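Local coordinates for SMC protein (Pyrococcus furiosus, PDB 3NWC) that dimerises through its hinge domain, binds DNA and is probably required, as an SMC ATPase, for chromosome condensation and partitioning, at residues D48-G60 and K146-E158. Numbering follows the deposited sequence.
Sequences DEAYALAIEVALG and KVRMVTIEGELYE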
loop_
_atom_site.group_PDB
_atom_site.type_symbol
_atom_site.label_atom_id
_atom_site.label_comp_id
_atom_site.label_asym_id
_atom_site.label_seq_id
_atom_site.Cartn_x
_atom_site.Cartn_y
_atom_site.Cartn_z
ATOM N N ASP A 48 22.766 -6.264 -6.735
ATOM C CA ASP A 48 23.434 -5.287 -7.593
ATOM C C ASP A 48 22.856 -3.892 -7.371
ATOM O O ASP A 48 21.657 -3.662 -7.563
ATOM C CB ASP A 48 23.248 -5.691 -9.057
ATOM C CG ASP A 48 23.896 -4.716 -10.032
ATOM O OD1 ASP A 48 24.416 -3.670 -9.597
ATOM O OD2 ASP A 48 23.876 -5.001 -11.249
ATOM N N GLU A 49 23.723 -2.964 -6.986
ATOM C CA GLU A 49 23.327 -1.604 -6.652
ATOM C C GLU A 49 22.551 -0.904 -7.766
ATOM O O GLU A 49 21.775 0.011 -7.497
ATOM C CB GLU A 49 24.569 -0.784 -6.278
ATOM C CG GLU A 49 24.283 0.536 -5.599
ATOM C CD GLU A 49 25.553 1.221 -5.121
ATOM O OE1 GLU A 49 26.616 1.019 -5.748
ATOM O OE2 GLU A 49 25.488 1.957 -4.117
ATOM N N ALA A 50 22.770 -1.316 -9.012
ATOM C CA ALA A 50 22.050 -0.741 -10.147
ATOM C C ALA A 50 20.531 -0.881 -9.996
ATOM O O ALA A 50 19.768 -0.083 -10.548
ATOM C CB ALA A 50 22.521 -1.377 -11.458
ATOM N N TYR A 51 20.094 -1.889 -9.247
ATOM C CA TYR A 51 18.660 -2.166 -9.100
ATOM C C TYR A 51 18.121 -1.814 -7.725
ATOM O O TYR A 51 16.977 -2.146 -7.396
ATOM C CB TYR A 51 18.353 -3.638 -9.419
ATOM C CG TYR A 51 18.851 -4.025 -10.784
ATOM C CD1 TYR A 51 18.253 -3.511 -11.921
ATOM C CD2 TYR A 51 19.935 -4.882 -10.933
ATOM C CE1 TYR A 51 18.720 -3.843 -13.182
ATOM C CE2 TYR A 51 20.402 -5.221 -12.183
ATOM C CZ TYR A 51 19.796 -4.700 -13.300
ATOM O OH TYR A 51 20.264 -5.039 -14.551
ATOM N N ALA A 52 18.935 -1.134 -6.920
ATOM C CA ALA A 52 18.519 -0.800 -5.560
ATOM C C ALA A 52 17.244 0.026 -5.513
ATOM O O ALA A 52 16.372 -0.235 -4.696
ATOM C CB ALA A 52 19.627 -0.095 -4.812
ATOM N N LEU A 53 17.141 1.035 -6.363
ATOM C CA LEU A 53 15.929 1.854 -6.400
ATOM C C LEU A 53 14.740 1.053 -6.947
ATOM O O LEU A 53 13.633 1.092 -6.408
ATOM C CB LEU A 53 16.170 3.135 -7.218
ATOM C CG LEU A 53 15.017 4.134 -7.389
ATOM C CD1 LEU A 53 14.483 4.637 -6.031
ATOM C CD2 LEU A 53 15.459 5.306 -8.243
ATOM N N ALA A 54 14.969 0.311 -8.022
ATOM C CA ALA A 54 13.891 -0.495 -8.598
ATOM C C ALA A 54 13.279 -1.462 -7.589
ATOM O O ALA A 54 12.058 -1.635 -7.533
ATOM C CB ALA A 54 14.413 -1.250 -9.830
ATOM N N ILE A 55 14.127 -2.099 -6.787
ATOM C CA ILE A 55 13.660 -3.049 -5.783
ATOM C C ILE A 55 12.974 -2.340 -4.604
ATOM O O ILE A 55 11.951 -2.811 -4.107
ATOM C CB ILE A 55 14.810 -3.954 -5.278
ATOM C CG1 ILE A 55 15.296 -4.836 -6.439
ATOM C CG2 ILE A 55 14.345 -4.822 -4.126
ATOM C CD1 ILE A 55 14.150 -5.607 -7.095
ATOM N N GLU A 56 13.538 -1.221 -4.156
ATOM C CA GLU A 56 12.869 -0.424 -3.120
ATOM C C GLU A 56 11.459 -0.059 -3.578
ATOM O O GLU A 56 10.491 -0.226 -2.826
ATOM C CB GLU A 56 13.674 0.843 -2.815
ATOM C CG GLU A 56 12.947 1.863 -1.924
ATOM C CD GLU A 56 12.705 1.359 -0.518
ATOM O OE1 GLU A 56 13.528 0.575 -0.007
ATOM O OE2 GLU A 56 11.685 1.760 0.081
ATOM N N VAL A 57 11.343 0.458 -4.800
ATOM C CA VAL A 57 10.038 0.854 -5.341
ATOM C C VAL A 57 9.101 -0.345 -5.533
ATOM O O VAL A 57 7.905 -0.297 -5.189
ATOM C CB VAL A 57 10.201 1.644 -6.669
ATOM C CG1 VAL A 57 8.863 1.857 -7.359
ATOM C CG2 VAL A 57 10.921 2.984 -6.418
ATOM N N ALA A 58 9.623 -1.430 -6.087
ATOM C CA ALA A 58 8.738 -2.557 -6.364
ATOM C C ALA A 58 8.233 -3.251 -5.095
ATOM O O ALA A 58 7.133 -3.825 -5.082
ATOM C CB ALA A 58 9.401 -3.564 -7.315
ATOM N N LEU A 59 9.047 -3.246 -4.043
ATOM C CA LEU A 59 8.606 -3.779 -2.756
ATOM C C LEU A 59 7.604 -2.832 -2.113
ATOM O O LEU A 59 6.580 -3.257 -1.587
ATOM C CB LEU A 59 9.783 -3.943 -1.811
ATOM C CG LEU A 59 10.431 -5.293 -1.571
ATOM C CD1 LEU A 59 11.426 -5.161 -0.431
ATOM C CD2 LEU A 59 9.370 -6.321 -1.217
ATOM N N GLY A 60 7.909 -1.539 -2.149
ATOM C CA GLY A 60 7.044 -0.547 -1.522
ATOM C C GLY A 60 6.734 -0.921 -0.082
ATOM O O GLY A 60 7.634 -1.304 0.674
ATOM N N LYS A 146 -0.953 -5.443 -18.097
ATOM C CA LYS A 146 -0.709 -6.854 -18.369
ATOM C C LYS A 146 0.576 -7.397 -17.742
ATOM O O LYS A 146 0.734 -8.605 -17.601
ATOM C CB LYS A 146 -0.710 -7.122 -19.876
ATOM C CG LYS A 146 0.560 -6.700 -20.580
ATOM C CD LYS A 146 0.647 -7.341 -21.958
ATOM C CE LYS A 146 2.069 -7.300 -22.495
ATOM N NZ LYS A 146 2.235 -8.034 -23.784
ATOM N N VAL A 147 1.492 -6.510 -17.364
ATOM C CA VAL A 147 2.735 -6.921 -16.720
ATOM C C VAL A 147 3.037 -5.961 -15.563
ATOM O O VAL A 147 2.898 -4.750 -15.727
ATOM C CB VAL A 147 3.915 -6.867 -17.706
ATOM C CG1 VAL A 147 5.177 -7.422 -17.056
ATOM C CG2 VAL A 147 3.579 -7.621 -18.996
ATOM N N ARG A 148 3.422 -6.485 -14.402
ATOM C CA ARG A 148 3.906 -5.584 -13.337
ATOM C C ARG A 148 5.338 -5.167 -13.642
ATOM O O ARG A 148 6.221 -6.009 -13.775
ATOM C CB ARG A 148 3.812 -6.222 -11.950
ATOM C CG ARG A 148 4.101 -5.241 -10.788
ATOM C CD ARG A 148 3.900 -5.900 -9.425
ATOM N NE ARG A 148 3.555 -4.928 -8.377
ATOM C CZ ARG A 148 4.420 -4.424 -7.500
ATOM N NH1 ARG A 148 5.694 -4.791 -7.531
ATOM N NH2 ARG A 148 4.005 -3.554 -6.585
HETATM N N MSE A 149 5.571 -3.858 -13.746
HETATM C CA MSE A 149 6.888 -3.353 -14.114
HETATM C C MSE A 149 7.353 -2.249 -13.171
HETATM O O MSE A 149 6.555 -1.486 -12.630
HETATM C CB MSE A 149 6.878 -2.813 -15.544
HETATM C CG MSE A 149 6.567 -3.867 -16.601
HETATM SE SE MSE A 149 6.109 -2.997 -18.280
HETATM C CE MSE A 149 4.441 -2.150 -17.723
ATOM N N VAL A 150 8.660 -2.165 -12.992
ATOM C CA VAL A 150 9.237 -1.030 -12.286
ATOM C C VAL A 150 10.356 -0.537 -13.191
ATOM O O VAL A 150 11.070 -1.346 -13.770
ATOM C CB VAL A 150 9.743 -1.427 -10.881
ATOM C CG1 VAL A 150 10.782 -2.579 -10.956
ATOM C CG2 VAL A 150 10.304 -0.227 -10.158
ATOM N N THR A 151 10.480 0.771 -13.365
ATOM C CA THR A 151 11.585 1.286 -14.177
ATOM C C THR A 151 12.807 1.444 -13.301
ATOM O O THR A 151 12.700 1.510 -12.086
ATOM C CB THR A 151 11.267 2.629 -14.859
ATOM O OG1 THR A 151 11.184 3.672 -13.877
ATOM C CG2 THR A 151 9.968 2.539 -15.640
ATOM N N ILE A 152 13.977 1.502 -13.924
ATOM C CA ILE A 152 15.209 1.628 -13.180
ATOM C C ILE A 152 15.210 2.917 -12.357
ATOM O O ILE A 152 15.842 2.987 -11.319
ATOM C CB ILE A 152 16.435 1.609 -14.116
ATOM C CG1 ILE A 152 16.718 0.180 -14.563
ATOM C CG2 ILE A 152 17.659 2.145 -13.401
ATOM C CD1 ILE A 152 17.392 -0.650 -13.489
ATOM N N GLU A 153 14.477 3.920 -12.828
ATOM C CA GLU A 153 14.458 5.219 -12.164
ATOM C C GLU A 153 13.306 5.373 -11.182
ATOM O O GLU A 153 13.185 6.405 -10.511
ATOM C CB GLU A 153 14.465 6.345 -13.195
ATOM C CG GLU A 153 15.798 6.450 -13.930
ATOM C CD GLU A 153 16.976 6.548 -12.975
ATOM O OE1 GLU A 153 16.766 6.938 -11.808
ATOM O OE2 GLU A 153 18.112 6.236 -13.388
ATOM N N GLY A 154 12.455 4.350 -11.112
ATOM C CA GLY A 154 11.507 4.249 -10.021
ATOM C C GLY A 154 10.041 4.512 -10.288
ATOM O O GLY A 154 9.285 4.780 -9.352
ATOM N N GLU A 155 9.623 4.462 -11.544
ATOM C CA GLU A 155 8.192 4.444 -11.821
ATOM C C GLU A 155 7.666 3.033 -11.591
ATOM O O GLU A 155 8.383 2.054 -11.802
ATOM C CB GLU A 155 7.886 4.922 -13.238
ATOM C CG GLU A 155 8.085 6.409 -13.445
ATOM C CD GLU A 155 9.516 6.780 -13.757
ATOM O OE1 GLU A 155 10.226 5.961 -14.379
ATOM O OE2 GLU A 155 9.925 7.903 -13.386
ATOM N N LEU A 156 6.421 2.931 -11.134
ATOM C CA LEU A 156 5.819 1.624 -10.836
ATOM C C LEU A 156 4.537 1.440 -11.612
ATOM O O LEU A 156 3.669 2.313 -11.602
ATOM C CB LEU A 156 5.519 1.499 -9.336
ATOM C CG LEU A 156 4.780 0.232 -8.895
ATOM C CD1 LEU A 156 5.648 -1.029 -9.134
ATOM C CD2 LEU A 156 4.376 0.330 -7.428
ATOM N N TYR A 157 4.428 0.295 -12.284
ATOM C CA TYR A 157 3.250 -0.072 -13.045
ATOM C C TYR A 157 2.697 -1.350 -12.429
ATOM O O TYR A 157 3.269 -2.426 -12.591
ATOM C CB TYR A 157 3.629 -0.343 -14.503
ATOM C CG TYR A 157 4.141 0.871 -15.237
ATOM C CD1 TYR A 157 3.338 1.550 -16.142
ATOM C CD2 TYR A 157 5.428 1.349 -15.016
ATOM C CE1 TYR A 157 3.798 2.668 -16.805
ATOM C CE2 TYR A 157 5.896 2.463 -15.680
ATOM C CZ TYR A 157 5.081 3.117 -16.575
ATOM O OH TYR A 157 5.549 4.230 -17.235
ATOM N N GLU A 158 1.603 -1.233 -11.692
ATOM C CA GLU A 158 1.013 -2.417 -11.094
ATOM C C GLU A 158 0.350 -3.209 -12.211
ATOM O O GLU A 158 0.022 -2.659 -13.259
ATOM C CB GLU A 158 0.043 -2.027 -9.972
ATOM C CG GLU A 158 0.749 -1.346 -8.796
ATOM C CD GLU A 158 -0.199 -0.896 -7.702
ATOM O OE1 GLU A 158 -0.768 -1.767 -7.012
ATOM O OE2 GLU A 158 -0.364 0.331 -7.525
HETATM O O HOH W 1 17.212 0.923 -9.868
HETATM O O HOH W 2 5.292 -1.307 -4.830
HETATM O O HOH W 3 4.231 -3.102 -3.262
#
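With CG anti to the backbone N (chi1 -171°) and the chain extended to NE, Arg148 reaches the C-terminal end of helix 52-59, where its NH1 donates to Ala58 O at 3.0 Å. That bond is nearly straight (160°) and close to the guanidinium plane; NH2 adds a weak one. NH2 also reaches Val57 O through one water and, by a weak bond to a second, Leu59 O; Thr131 also bonds NH1, and Leu156 CD1 lies above one guanidinium face, off toward its rim. Replacing Arg148 by an alanine would probably leave Ala58 O without its charged donor, and both waters and Thr131 OG1 without the guanidinium.

Val150, apolar and branched at CB, suits the strand-helix interface: CG1 packs on the small Ala54 and Ala58 at their CB atoms, CG2 on Val57 CG1 at 3.8 Å. Val57's chi1 of 170° turns CG1 toward that CG2 and Leu156 CB. Ile152 CD1 meets Tyr51 CD1 obliquely at 3.4 Å, and one water joins Ala50 O, Ala54 N and Ile152 O. A CB at Gly154 would crowd Val57 CG2 and Leu53 CD2 and, at this positive phi, jam against the preceding carbonyl O, so glycine suits; its O accepts from Arg88 of the second subunit.

Apolar packing fixes helix to sheet in the hinge domain, while a cation, probably favoured by the helix dipole, bonds Ala58 O directly and its neighbours' carbonyls through water.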